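Local atomic coordinates of 5-formyl-3-hydroxy-2-methylpyridine 4-carboxylate 5-dehydrogenase (Mesorhizobium japonicum MAFF 303099, PDB entry 4OM8), a protein that catalyses the NAD+-dependent oxidation of 5-formyl-3-hydroxy-2-methylpyridine-4-carboxylate in vitamin B6 degradation, and can also reduce the same aldehyde with NADH to 4-pyridoxic acid. Residues A[122-127]-A[153-158]; A[144-149]-A[300-305]; A[100-105]-A[130-135]; A[198-203]-A[251-256]. All coordinates share one frame; numbering follows the deposited sequence. Where two conformers were deposited one is given.

Contact 1 (A[122-127]-A[153-158])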
loop_
_atom_site.group_PDB
_atom_site.type_symbol
_atom_site.label_atom_id
_atom_site.label_comp_id
_atom_site.label_asym_id
_atom_site.label_seq_id
_atom_site.Cartn_x
_atom_site.Cartn_y
_atom_site.Cartn_z
ATOM N N LYS A 122 -8.798 -14.799 24.032
ATOM C CA LYS A 122 -8.892 -16.253 24.104
ATOM C C LYS A 122 -7.589 -16.880 24.578
ATOM O O LYS A 122 -7.588 -17.776 25.422
ATOM C CB LYS A 122 -9.280 -16.838 22.750
ATOM C CG LYS A 122 -10.748 -16.692 22.423
ATOM C CD LYS A 122 -11.096 -17.451 21.158
ATOM C CE LYS A 122 -12.554 -17.217 20.785
ATOM N NZ LYS A 122 -12.959 -18.034 19.612
ATOM N N LEU A 123 -6.473 -16.392 24.051
ATOM C CA LEU A 123 -5.172 -16.964 24.392
ATOM C C LEU A 123 -4.878 -16.856 25.882
ATOM O O LEU A 123 -4.369 -17.804 26.485
ATOM C CB LEU A 123 -4.069 -16.280 23.587
ATOM C CG LEU A 123 -4.121 -16.573 22.082
ATOM C CD1 LEU A 123 -3.009 -15.819 21.360
ATOM C CD2 LEU A 123 -4.008 -18.076 21.840
ATOM N N GLN A 124 -5.220 -15.721 26.492
ATOM C CA GLN A 124 -4.798 -15.478 27.868
ATOM C C GLN A 124 -5.653 -16.260 28.869
ATOM O O GLN A 124 -5.303 -16.356 30.055
ATOM C CB GLN A 124 -4.801 -13.978 28.190
ATOM C CG GLN A 124 -6.178 -13.338 28.188
ATOM C CD GLN A 124 -6.137 -11.816 28.169
ATOM O OE1 GLN A 124 -7.132 -11.178 27.820
ATOM N NE2 GLN A 124 -5.007 -11.227 28.558
ATOM N N ALA A 125 -6.734 -16.869 28.391
ATOM C CA ALA A 125 -7.525 -17.758 29.240
ATOM C C ALA A 125 -6.754 -19.042 29.566
ATOM O O ALA A 125 -7.200 -19.851 30.380
ATOM C CB ALA A 125 -8.852 -18.091 28.567
ATOM N N HIS A 126 -5.592 -19.220 28.942
ATOM C CA HIS A 126 -4.849 -20.476 29.057
ATOM C C HIS A 126 -3.517 -20.340 29.774
ATOM O O HIS A 126 -2.658 -21.214 29.652
ATOM C CB HIS A 126 -4.615 -21.074 27.672
ATOM C CG HIS A 126 -5.875 -21.429 26.953
ATOM N ND1 HIS A 126 -6.526 -22.630 27.145
ATOM C CD2 HIS A 126 -6.620 -20.732 26.066
ATOM C CE1 HIS A 126 -7.612 -22.661 26.394
ATOM N NE2 HIS A 126 -7.694 -21.520 25.729
ATOM N N ILE A 127 -3.349 -19.263 30.536
ATOM C CA ILE A 127 -2.138 -19.096 31.327
ATOM C C ILE A 127 -2.451 -18.390 32.647
ATOM O O ILE A 127 -3.385 -17.584 32.719
ATOM C CB ILE A 127 -1.066 -18.311 30.530
ATOM C CG1 ILE A 127 0.325 -18.573 31.112
ATOM C CG2 ILE A 127 -1.430 -16.830 30.444
ATOM C CD1 ILE A 127 1.466 -18.058 30.261
ATOM N N GLY A 153 -5.433 -8.083 25.315
ATOM C CA GLY A 153 -6.685 -8.810 25.442
ATOM C C GLY A 153 -7.511 -8.174 26.553
ATOM O O GLY A 153 -7.059 -7.233 27.205
ATOM N N GLU A 154 -8.718 -8.690 26.770
ATOM C CA GLU A 154 -9.615 -8.109 27.759
ATOM C C GLU A 154 -8.996 -8.039 29.158
ATOM O O GLU A 154 -9.289 -7.110 29.916
ATOM C CB GLU A 154 -10.919 -8.903 27.796
ATOM C CG GLU A 154 -11.981 -8.309 28.698
ATOM C CD GLU A 154 -12.578 -7.030 28.144
ATOM O OE1 GLU A 154 -12.384 -6.739 26.943
ATOM O OE2 GLU A 154 -13.256 -6.316 28.913
ATOM N N LYS A 155 -8.129 -8.993 29.478
ATOM C CA LYS A 155 -7.537 -9.071 30.811
ATOM C C LYS A 155 -6.111 -8.528 30.869
ATOM O O LYS A 155 -5.497 -8.514 31.929
ATOM C CB LYS A 155 -7.542 -10.527 31.305
ATOM C CG LYS A 155 -8.925 -11.135 31.527
ATOM C CD LYS A 155 -8.787 -12.555 32.091
ATOM C CE LYS A 155 -10.145 -13.205 32.338
ATOM N NZ LYS A 155 -11.003 -12.390 33.242
ATOM N N THR A 156 -5.573 -8.087 29.736
ATOM C CA THR A 156 -4.195 -7.597 29.723
ATOM C C THR A 156 -4.047 -6.289 30.500
ATOM O O THR A 156 -4.828 -5.357 30.316
ATOM C CB THR A 156 -3.687 -7.374 28.280
ATOM O OG1 THR A 156 -3.787 -8.596 27.536
ATOM C CG2 THR A 156 -2.250 -6.906 28.271
ATOM N N ALA A 157 -3.048 -6.223 31.379
ATOM C CA ALA A 157 -2.790 -4.994 32.122
ATOM C C ALA A 157 -2.266 -3.919 31.187
ATOM O O ALA A 157 -1.446 -4.196 30.317
ATOM C CB ALA A 157 -1.794 -5.243 33.241
ATOM N N PRO A 158 -2.749 -2.681 31.356
ATOM C CA PRO A 158 -2.198 -1.564 30.586
ATOM C C PRO A 158 -0.676 -1.480 30.725
ATOM O O PRO A 158 -0.008 -1.157 29.744
ATOM C CB PRO A 158 -2.887 -0.343 31.205
ATOM C CG PRO A 158 -4.211 -0.877 31.634
ATOM C CD PRO A 158 -3.931 -2.283 32.141
#

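Contact 2 (A[144-149]-A[300-305])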
loop_
_atom_site.group_PDB
_atom_site.type_symbol
_atom_site.label_atom_id
_atom_site.label_comp_id
_atom_site.label_asym_id
_atom_site.label_seq_id
_atom_site.Cartn_x
_atom_site.Cartn_y
_atom_site.Cartn_z
ATOM N N ILE A 144 13.032 -7.115 9.030
ATOM C CA ILE A 144 12.995 -6.072 8.006
ATOM C C ILE A 144 11.807 -5.112 8.173
ATOM O O ILE A 144 11.985 -3.898 8.119
ATOM C CB ILE A 144 12.968 -6.687 6.595
ATOM C CG1 ILE A 144 14.264 -7.472 6.343
ATOM C CG2 ILE A 144 12.813 -5.605 5.530
ATOM C CD1 ILE A 144 14.346 -8.111 4.955
ATOM N N ILE A 145 10.604 -5.640 8.384
ATOM C CA ILE A 145 9.461 -4.757 8.637
ATOM C C ILE A 145 9.612 -4.153 10.037
ATOM O O ILE A 145 9.653 -4.899 11.015
ATOM C CB ILE A 145 8.104 -5.493 8.554
ATOM C CG1 ILE A 145 8.051 -6.451 7.356
ATOM C CG2 ILE A 145 6.927 -4.471 8.568
ATOM C CD1 ILE A 145 8.303 -5.779 6.024
ATOM N N PRO A 146 9.689 -2.813 10.147
ATOM C CA PRO A 146 10.048 -2.226 11.447
ATOM C C PRO A 146 8.887 -1.989 12.409
ATOM O O PRO A 146 9.094 -1.537 13.540
ATOM C CB PRO A 146 10.686 -0.895 11.056
ATOM C CG PRO A 146 9.938 -0.497 9.807
ATOM C CD PRO A 146 9.662 -1.807 9.066
ATOM N N MET A 147 7.681 -2.298 11.955
ATOM C CA MET A 147 6.472 -2.017 12.709
ATOM C C MET A 147 5.942 -3.273 13.376
ATOM O O MET A 147 5.851 -4.326 12.744
ATOM C CB MET A 147 5.426 -1.413 11.763
ATOM C CG MET A 147 4.099 -1.000 12.412
ATOM S SD MET A 147 2.937 -2.352 12.702
ATOM C CE MET A 147 2.715 -3.067 11.071
ATOM N N ILE A 148 5.602 -3.150 14.657
ATOM C CA ILE A 148 5.036 -4.234 15.452
ATOM C C ILE A 148 3.775 -3.763 16.143
ATOM O O ILE A 148 3.770 -2.690 16.747
ATOM C CB ILE A 148 6.057 -4.727 16.516
ATOM C CG1 ILE A 148 7.319 -5.262 15.833
ATOM C CG2 ILE A 148 5.448 -5.808 17.386
ATOM C CD1 ILE A 148 8.489 -5.491 16.794
ATOM N N GLU A 149 2.709 -4.560 16.043
ATOM C CA GLU A 149 1.463 -4.262 16.751
ATOM C C GLU A 149 1.494 -4.808 18.174
ATOM O O GLU A 149 1.911 -5.946 18.391
ATOM C CB GLU A 149 0.265 -4.856 16.014
ATOM C CG GLU A 149 0.007 -4.247 14.629
ATOM C CD GLU A 149 -1.136 -4.940 13.942
ATOM O OE1 GLU A 149 -0.991 -6.140 13.633
ATOM O OE2 GLU A 149 -2.172 -4.282 13.726
ATOM N N ALA A 300 16.451 -1.707 0.504
ATOM C CA ALA A 300 16.818 -0.414 -0.081
ATOM C C ALA A 300 15.708 0.625 0.109
ATOM O O ALA A 300 15.975 1.794 0.418
ATOM C CB ALA A 300 17.147 -0.575 -1.552
ATOM N N VAL A 301 14.467 0.194 -0.081
ATOM C CA VAL A 301 13.326 1.089 0.062
ATOM C C VAL A 301 13.188 1.555 1.511
ATOM O O VAL A 301 12.947 2.730 1.780
ATOM C CB VAL A 301 12.027 0.397 -0.405
ATOM C CG1 VAL A 301 10.794 1.179 0.063
ATOM C CG2 VAL A 301 12.037 0.237 -1.926
ATOM N N ARG A 302 13.369 0.637 2.458
ATOM C CA ARG A 302 13.221 1.014 3.856
ATOM C C ARG A 302 14.186 2.133 4.242
ATOM O O ARG A 302 13.799 3.078 4.936
ATOM C CB ARG A 302 13.424 -0.198 4.772
ATOM C CG ARG A 302 13.654 0.222 6.209
ATOM C CD ARG A 302 13.535 -0.910 7.210
ATOM N NE ARG A 302 13.998 -0.427 8.507
ATOM C CZ ARG A 302 14.153 -1.179 9.594
ATOM N NH1 ARG A 302 13.879 -2.478 9.567
ATOM N NH2 ARG A 302 14.593 -0.617 10.708
ATOM N N ARG A 303 15.431 2.048 3.778
ATOM C CA ARG A 303 16.403 3.072 4.130
ATOM C C ARG A 303 15.964 4.434 3.605
ATOM O O ARG A 303 16.113 5.443 4.293
ATOM C CB ARG A 303 17.785 2.692 3.615
ATOM C CG ARG A 303 18.278 1.409 4.261
ATOM C CD ARG A 303 19.775 1.310 4.210
ATOM N NE ARG A 303 20.282 1.461 2.854
ATOM C CZ ARG A 303 21.573 1.520 2.553
ATOM N NH1 ARG A 303 22.479 1.442 3.515
ATOM N NH2 ARG A 303 21.961 1.653 1.293
ATOM N N ILE A 304 15.395 4.469 2.405
ATOM C CA ILE A 304 14.868 5.731 1.889
ATOM C C ILE A 304 13.699 6.258 2.734
ATOM O O ILE A 304 13.625 7.443 3.042
ATOM C CB ILE A 304 14.398 5.595 0.432
ATOM C CG1 ILE A 304 15.554 5.142 -0.459
ATOM C CG2 ILE A 304 13.760 6.906 -0.034
ATOM C CD1 ILE A 304 16.736 6.025 -0.360
ATOM N N LEU A 305 12.795 5.364 3.117
ATOM C CA LEU A 305 11.605 5.766 3.858
ATOM C C LEU A 305 11.966 6.307 5.231
ATOM O O LEU A 305 11.239 7.138 5.795
ATOM C CB LEU A 305 10.640 4.588 3.993
ATOM C CG LEU A 305 9.962 4.107 2.714
ATOM C CD1 LEU A 305 9.075 2.925 2.996
ATOM C CD2 LEU A 305 9.158 5.225 2.058
#

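Contact 3 (A[100-105]-A[130-135])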
loop_
_atom_site.group_PDB
_atom_site.type_symbol
_atom_site.label_atom_id
_atom_site.label_comp_id
_atom_site.label_asym_id
_atom_site.label_seq_id
_atom_site.Cartn_x
_atom_site.Cartn_y
_atom_site.Cartn_z
ATOM N N THR A 100 2.927 -25.564 29.299
ATOM C CA THR A 100 4.300 -26.025 29.489
ATOM C C THR A 100 5.183 -24.979 30.161
ATOM O O THR A 100 5.956 -25.290 31.072
ATOM C CB THR A 100 4.926 -26.430 28.141
ATOM O OG1 THR A 100 4.219 -27.560 27.623
ATOM C CG2 THR A 100 6.400 -26.795 28.298
ATOM N N ILE A 101 5.078 -23.733 29.725
ATOM C CA ILE A 101 5.993 -22.720 30.237
ATOM C C ILE A 101 5.509 -22.078 31.537
ATOM O O ILE A 101 6.298 -21.458 32.234
ATOM C CB ILE A 101 6.246 -21.605 29.197
ATOM C CG1 ILE A 101 4.987 -20.746 28.995
ATOM C CG2 ILE A 101 6.741 -22.205 27.874
ATOM C CD1 ILE A 101 5.203 -19.534 28.040
ATOM N N ASP A 102 4.220 -22.221 31.858
ATOM C CA ASP A 102 3.632 -21.502 32.993
ATOM C C ASP A 102 4.392 -21.798 34.286
ATOM O O ASP A 102 4.733 -20.887 35.044
ATOM C CB ASP A 102 2.150 -21.871 33.133
ATOM C CG ASP A 102 1.343 -20.829 33.884
ATOM O OD1 ASP A 102 1.930 -19.941 34.537
ATOM O OD2 ASP A 102 0.099 -20.931 33.843
ATOM N N GLY A 103 4.699 -23.069 34.514
ATOM C CA GLY A 103 5.384 -23.448 35.735
ATOM C C GLY A 103 6.870 -23.159 35.731
ATOM O O GLY A 103 7.529 -23.332 36.758
ATOM N N LEU A 104 7.397 -22.712 34.592
ATOM C CA LEU A 104 8.839 -22.528 34.417
ATOM C C LEU A 104 9.279 -21.070 34.393
ATOM O O LEU A 104 10.477 -20.775 34.317
ATOM C CB LEU A 104 9.287 -23.187 33.124
ATOM C CG LEU A 104 8.996 -24.672 32.995
ATOM C CD1 LEU A 104 9.421 -25.155 31.629
ATOM C CD2 LEU A 104 9.728 -25.428 34.098
ATOM N N ILE A 105 8.309 -20.162 34.425
ATOM C CA ILE A 105 8.611 -18.744 34.363
ATOM C C ILE A 105 7.963 -17.991 35.517
ATOM O O ILE A 105 6.978 -18.444 36.114
ATOM C CB ILE A 105 8.146 -18.125 33.024
ATOM C CG1 ILE A 105 6.626 -18.215 32.887
ATOM C CG2 ILE A 105 8.825 -18.817 31.837
ATOM C CD1 ILE A 105 6.111 -17.657 31.562
ATOM N N PRO A 130 -3.152 -13.779 33.527
ATOM C CA PRO A 130 -3.403 -13.407 32.130
ATOM C C PRO A 130 -3.101 -11.940 31.874
ATOM O O PRO A 130 -3.000 -11.533 30.708
ATOM C CB PRO A 130 -4.897 -13.701 31.943
ATOM C CG PRO A 130 -5.467 -13.665 33.349
ATOM C CD PRO A 130 -4.382 -14.184 34.228
ATOM N N GLU A 131 -2.946 -11.154 32.939
ATOM C CA GLU A 131 -2.671 -9.736 32.785
ATOM C C GLU A 131 -1.301 -9.466 32.175
ATOM O O GLU A 131 -1.083 -8.374 31.635
ATOM C CB GLU A 131 -2.783 -9.002 34.123
ATOM C CG GLU A 131 -4.068 -9.275 34.871
ATOM C CD GLU A 131 -3.976 -10.526 35.727
ATOM O OE1 GLU A 131 -2.899 -11.156 35.767
ATOM O OE2 GLU A 131 -4.971 -10.852 36.384
ATOM N N ARG A 132 -0.382 -10.433 32.250
ATOM C CA ARG A 132 0.944 -10.266 31.653
ATOM C C ARG A 132 1.042 -10.961 30.290
ATOM O O ARG A 132 2.150 -11.144 29.753
ATOM C CB ARG A 132 2.061 -10.774 32.593
ATOM C CG ARG A 132 1.855 -12.142 33.268
ATOM C CD ARG A 132 1.893 -13.344 32.294
ATOM N NE ARG A 132 1.626 -14.580 33.038
ATOM C CZ ARG A 132 2.570 -15.312 33.625
ATOM N NH1 ARG A 132 3.849 -14.960 33.528
ATOM N NH2 ARG A 132 2.233 -16.405 34.311
ATOM N N MET A 133 -0.101 -11.350 29.731
ATOM C CA MET A 133 -0.119 -11.878 28.366
ATOM C C MET A 133 -0.690 -10.842 27.413
ATOM O O MET A 133 -1.661 -10.162 27.721
ATOM C CB MET A 133 -0.915 -13.174 28.253
ATOM C CG MET A 133 -1.112 -13.589 26.792
ATOM S SD MET A 133 -1.711 -15.256 26.555
ATOM C CE MET A 133 -0.241 -16.203 26.913
ATOM N N VAL A 134 -0.062 -10.728 26.247
ATOM C CA VAL A 134 -0.341 -9.652 25.308
ATOM C C VAL A 134 -0.032 -10.121 23.898
ATOM O O VAL A 134 0.742 -11.068 23.709
ATOM C CB VAL A 134 0.521 -8.407 25.670
ATOM C CG1 VAL A 134 2.014 -8.705 25.503
ATOM C CG2 VAL A 134 0.123 -7.172 24.875
ATOM N N GLY A 135 -0.632 -9.473 22.907
ATOM C CA GLY A 135 -0.230 -9.707 21.535
ATOM C C GLY A 135 0.952 -8.838 21.157
ATOM O O GLY A 135 0.982 -7.650 21.470
HETATM O O HOH W 1 4.150 -18.140 35.589
#

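Contact 4 (A[198-203]-A[251-256])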
loop_
_atom_site.group_PDB
_atom_site.type_symbol
_atom_site.label_atom_id
_atom_site.label_comp_id
_atom_site.label_asym_id
_atom_site.label_seq_id
_atom_site.Cartn_x
_atom_site.Cartn_y
_atom_site.Cartn_z
ATOM N N ALA A 198 -9.520 -6.123 -4.318
ATOM C CA ALA A 198 -8.641 -6.510 -5.421
ATOM C C ALA A 198 -9.038 -7.871 -5.989
ATOM O O ALA A 198 -9.121 -8.043 -7.203
ATOM C CB ALA A 198 -7.190 -6.529 -4.967
ATOM N N VAL A 199 -9.291 -8.830 -5.106
ATOM C CA VAL A 199 -9.691 -10.160 -5.545
ATOM C C VAL A 199 -11.029 -10.077 -6.295
ATOM O O VAL A 199 -11.200 -10.714 -7.333
ATOM C CB VAL A 199 -9.791 -11.122 -4.351
ATOM C CG1 VAL A 199 -10.584 -12.399 -4.721
ATOM C CG2 VAL A 199 -8.380 -11.464 -3.850
ATOM N N ASP A 200 -11.966 -9.277 -5.783
ATOM C CA ASP A 200 -13.267 -9.146 -6.442
ATOM C C ASP A 200 -13.122 -8.607 -7.866
ATOM O O ASP A 200 -13.753 -9.104 -8.802
ATOM C CB ASP A 200 -14.207 -8.244 -5.634
ATOM C CG ASP A 200 -15.656 -8.406 -6.063
ATOM O OD1 ASP A 200 -16.154 -9.557 -6.046
ATOM O OD2 ASP A 200 -16.289 -7.399 -6.440
ATOM N N LEU A 201 -12.243 -7.631 -8.048
ATOM C CA LEU A 201 -12.095 -7.028 -9.360
ATOM C C LEU A 201 -11.463 -7.993 -10.363
ATOM O O LEU A 201 -11.841 -8.012 -11.548
ATOM C CB LEU A 201 -11.271 -5.744 -9.248
ATOM C CG LEU A 201 -11.995 -4.626 -8.486
ATOM C CD1 LEU A 201 -11.040 -3.505 -8.129
ATOM C CD2 LEU A 201 -13.154 -4.081 -9.295
ATOM N N VAL A 202 -10.504 -8.795 -9.905
ATOM C CA VAL A 202 -9.875 -9.794 -10.766
ATOM C C VAL A 202 -10.905 -10.865 -11.102
ATOM O O VAL A 202 -11.096 -11.231 -12.260
ATOM C CB VAL A 202 -8.646 -10.412 -10.096
ATOM C CG1 VAL A 202 -8.170 -11.651 -10.859
ATOM C CG2 VAL A 202 -7.531 -9.363 -9.978
ATOM N N GLU A 203 -11.603 -11.324 -10.074
ATOM C CA GLU A 203 -12.586 -12.396 -10.206
ATOM C C GLU A 203 -13.700 -12.076 -11.195
ATOM O O GLU A 203 -14.123 -12.953 -11.957
ATOM C CB GLU A 203 -13.159 -12.686 -8.824
ATOM C CG GLU A 203 -14.210 -13.728 -8.737
ATOM C CD GLU A 203 -14.507 -14.030 -7.292
ATOM O OE1 GLU A 203 -15.309 -13.302 -6.681
ATOM O OE2 GLU A 203 -13.893 -14.962 -6.762
ATOM N N ASP A 251 -20.583 1.195 -3.452
ATOM C CA ASP A 251 -20.378 0.276 -4.568
ATOM C C ASP A 251 -19.286 -0.762 -4.328
ATOM O O ASP A 251 -19.156 -1.719 -5.093
ATOM C CB ASP A 251 -20.047 1.041 -5.849
ATOM C CG ASP A 251 -20.374 0.235 -7.080
ATOM O OD1 ASP A 251 -21.556 -0.146 -7.216
ATOM O OD2 ASP A 251 -19.469 -0.050 -7.893
ATOM N N LEU A 252 -18.512 -0.593 -3.263
ATOM C CA LEU A 252 -17.425 -1.534 -2.973
ATOM C C LEU A 252 -17.932 -2.944 -2.657
ATOM O O LEU A 252 -19.062 -3.116 -2.186
ATOM C CB LEU A 252 -16.604 -1.021 -1.795
ATOM C CG LEU A 252 -15.848 0.282 -2.049
ATOM C CD1 LEU A 252 -15.149 0.722 -0.772
ATOM C CD2 LEU A 252 -14.854 0.108 -3.202
ATOM N N SER A 253 -17.102 -3.955 -2.913
ATOM C CA SER A 253 -17.444 -5.306 -2.478
ATOM C C SER A 253 -17.585 -5.373 -0.961
ATOM O O SER A 253 -16.778 -4.813 -0.220
ATOM C CB SER A 253 -16.386 -6.310 -2.940
ATOM O OG SER A 253 -16.627 -7.594 -2.381
ATOM N N ASN A 254 -18.618 -6.075 -0.507
ATOM C CA ASN A 254 -18.815 -6.317 0.912
ATOM C C ASN A 254 -18.817 -7.810 1.203
ATOM O O ASN A 254 -19.482 -8.262 2.149
ATOM C CB ASN A 254 -20.118 -5.683 1.394
ATOM C CG ASN A 254 -20.115 -4.177 1.237
ATOM O OD1 ASN A 254 -19.092 -3.524 1.436
ATOM N ND2 ASN A 254 -21.267 -3.615 0.869
ATOM N N ARG A 255 -18.053 -8.564 0.407
ATOM C CA ARG A 255 -18.054 -10.029 0.498
ATOM C C ARG A 255 -17.848 -10.515 1.932
ATOM O O ARG A 255 -16.994 -10.007 2.661
ATOM C CB ARG A 255 -16.984 -10.637 -0.417
ATOM C CG ARG A 255 -16.910 -12.165 -0.283
ATOM C CD ARG A 255 -16.105 -12.842 -1.386
ATOM N NE ARG A 255 -16.714 -12.706 -2.708
ATOM C CZ ARG A 255 -17.700 -13.472 -3.171
ATOM N NH1 ARG A 255 -18.236 -14.438 -2.419
ATOM N NH2 ARG A 255 -18.170 -13.262 -4.395
ATOM N N ASP A 256 -18.657 -11.494 2.330
ATOM C CA ASP A 256 -18.682 -11.986 3.702
ATOM C C ASP A 256 -18.009 -13.342 3.893
ATOM O O ASP A 256 -18.022 -13.879 4.998
ATOM C CB ASP A 256 -20.141 -12.090 4.183
ATOM C CG ASP A 256 -21.003 -12.976 3.282
ATOM O OD1 ASP A 256 -20.468 -13.768 2.483
ATOM O OD2 ASP A 256 -22.249 -12.877 3.365
HETATM O O HOH W 2 -14.930 -11.545 -4.657
#

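Contact 1 (A[122-127]-A[153-158])
The amide of Q124 reaches across to the turn G153–T156 and engages it with both of its polar atoms. OE1 of Q124 accepts a nearly straight hydrogen bond from the backbone N of K155 at 2.9 Å, the N-H arriving from above the carbonyl plane, 41° out of it. On the other branch, NE2 of Q124 donates to OG1 of T156 at 3.1 Å, a more bent bond with the hydroxyl tilted from the amide plane. With a donor on one side and an acceptor on the other, the amide is fixed in its flip. CB of K155 packs against this amide, 3.7 Å from CD of Q124, before the lysine chain leads away. The glutamine gets there on an extended chain once CG has turned between the backbone N and carbonyl carbon (chi1 66°).

Further out, OG1 of T156 also accepts from N of G153 at 2.8 Å and is bonded to the carbonyl O of M133, so three partners hold the hydroxyl. NE2 of Q124 makes a weak second bond to O of P130. The turn, type I and closed by N of T156 on O of G153, links strand 147-151 to helix 158-170 in the Rossmann-type NAD-binding domain.

Contact 2 (A[144-149]-A[300-305])
The guanidinium of R302 carries the pyrrolidine of P146 on one face, with CB of the proline sitting over the centre of the flat group, 3.8 Å from CZ of R302. At the edge, near the plane, lies the carbonyl O of I144. NH1 of R302 donates to this oxygen at 2.8 Å, in a bond that is bent (138° at the hydrogen) and comes from above the carbonyl plane rather than along a lone pair. The same oxygen rests 3.5 Å from CD of R302, so it lies beside the last part of the arginine chain as well as its tip.

This reach depends on a side chain that is stretched throughout: CG stands opposite the backbone N (chi1 164°), and the methylenes run straight out from the helix to NE. NE of R302 also forms a salt bridge with E306, a little further along the chain, which probably balances the buried charge. A leucine in place of R302 would probably leave the carbonyl of I144 without this donor, strip P146 of the flat group it packs on and deprive E306 of its counter-charge.

Beyond the pair, Y222 of the second subunit packs on both I144 and R302, and W218 of that subunit lies against P146, which places the contact at the dimer interface. The segment 144-149 leads into strand 147-151, flanked in the sheet by strands 133-137 and 174-178, whereas R302 projects from the C-terminal helix 284-305, which packs through L305 on helix 209-226.

Contact 3 (A[100-105]-A[130-135])
R132 points its guanidinium at the turn that follows helix 91-102, where D102 and I105 meet it within the Rossmann-type NAD-binding domain. D102 and R132 approach obliquely, their carboxylate and guanidinium planes 70° apart, and the salt bridge between OD1 of D102 and NH2 of R132 spans 3.6 Å. The two flat groups therefore do not pair side by side. OD1 of D102 is also hydrogen-bonded to the hydroxyl of S128, which probably helps to position the carboxylate.

I105 comes in on the other branch of the guanidinium: its CD1 lies 4.0 Å from NH1 of R132, the aliphatic chain again slanting across the arginine. To present this end, I105 places CG1 between its backbone N and carbonyl carbon, and the rest of the chain is extended. R132 bends instead of stretching. Its CG also stands between N and carbonyl carbon (chi1 46°), and a second turn at chi2 (68°) swings the remaining chain toward the helix end.

The head of the arginine is positioned chiefly by backbone carbonyls: NH1 donates to O of T109 and O of G106, and NE to O of S128. These bonds gather the loop between helix 91-102 and strand 110-113 and the loop that leads into strand 133-137 around one cation. The final link is through water 1, in the guanidinium plane at its edge: it accepts from NH2 of R132 at 2.9 Å and probably donates to the backbone O of D102, likewise at 2.9 Å.

Contact 4 (A[198-203]-A[251-256])
D200 leaves helix 187-203 toward S253, and the two meet from the first side-chain carbon onward. CB of D200 lies 4.0 Å from CB of S253. One atom on, CG is set opposite the backbone N (chi1 -164°), which lays the carboxylate alongside the serine, with OD2 of D200 3.7 Å from CB of S253. OD1 turns to water 2 and accepts a hydrogen bond from it at 2.7 Å.

That water joins three side chains. It donates also to OE1 of E203 at 2.7 Å and accepts from NE of R255 at 2.9 Å, so both acids share the arginine through it. The direct ion pair, OE1 of E203 with NH2 of R255, is long at 3.7 Å; the carboxylate and guanidinium planes are perpendicular, and the attraction is one of charge alone. Each has a firmer partner outside, R255 in D257 and E203 in the backbone N of M261. Replacing D200 by an alanine would probably cost water 2 one of its acceptors, leave S253 with less to pack on and thin the negative charge facing R255.

On the other strip of chain, OG of S253 accepts from N of R255, an ST turn that shapes the loop. This loop joins helix 238-251 to helix 260-267 in the C-terminal helical domain, lying along helix 187-203 and bonded to R196 of the second subunit through S253 and N254.

In the fold
From the N terminus, contact 3 opens first, at the end of helix 91-102, and closes at 130-135 after strand 110-113 and helix 120-123. Contact 1 starts inside that loop and closes beyond it at 153-158, so the two cross; they also touch, through T156 with M133 and A157 with E131. Together they tie two helices and the turn after strand 147-151 to the start of strand 133-137 and the residues leading into it. Contact 2 in turn crosses contact 1: it starts at 144-149 and closes only at the C-terminal helix, joining the nucleotide-binding domain to the helical one. Contact 4 is nested within that long loop, and both contacts 2 and 4 border the second subunit.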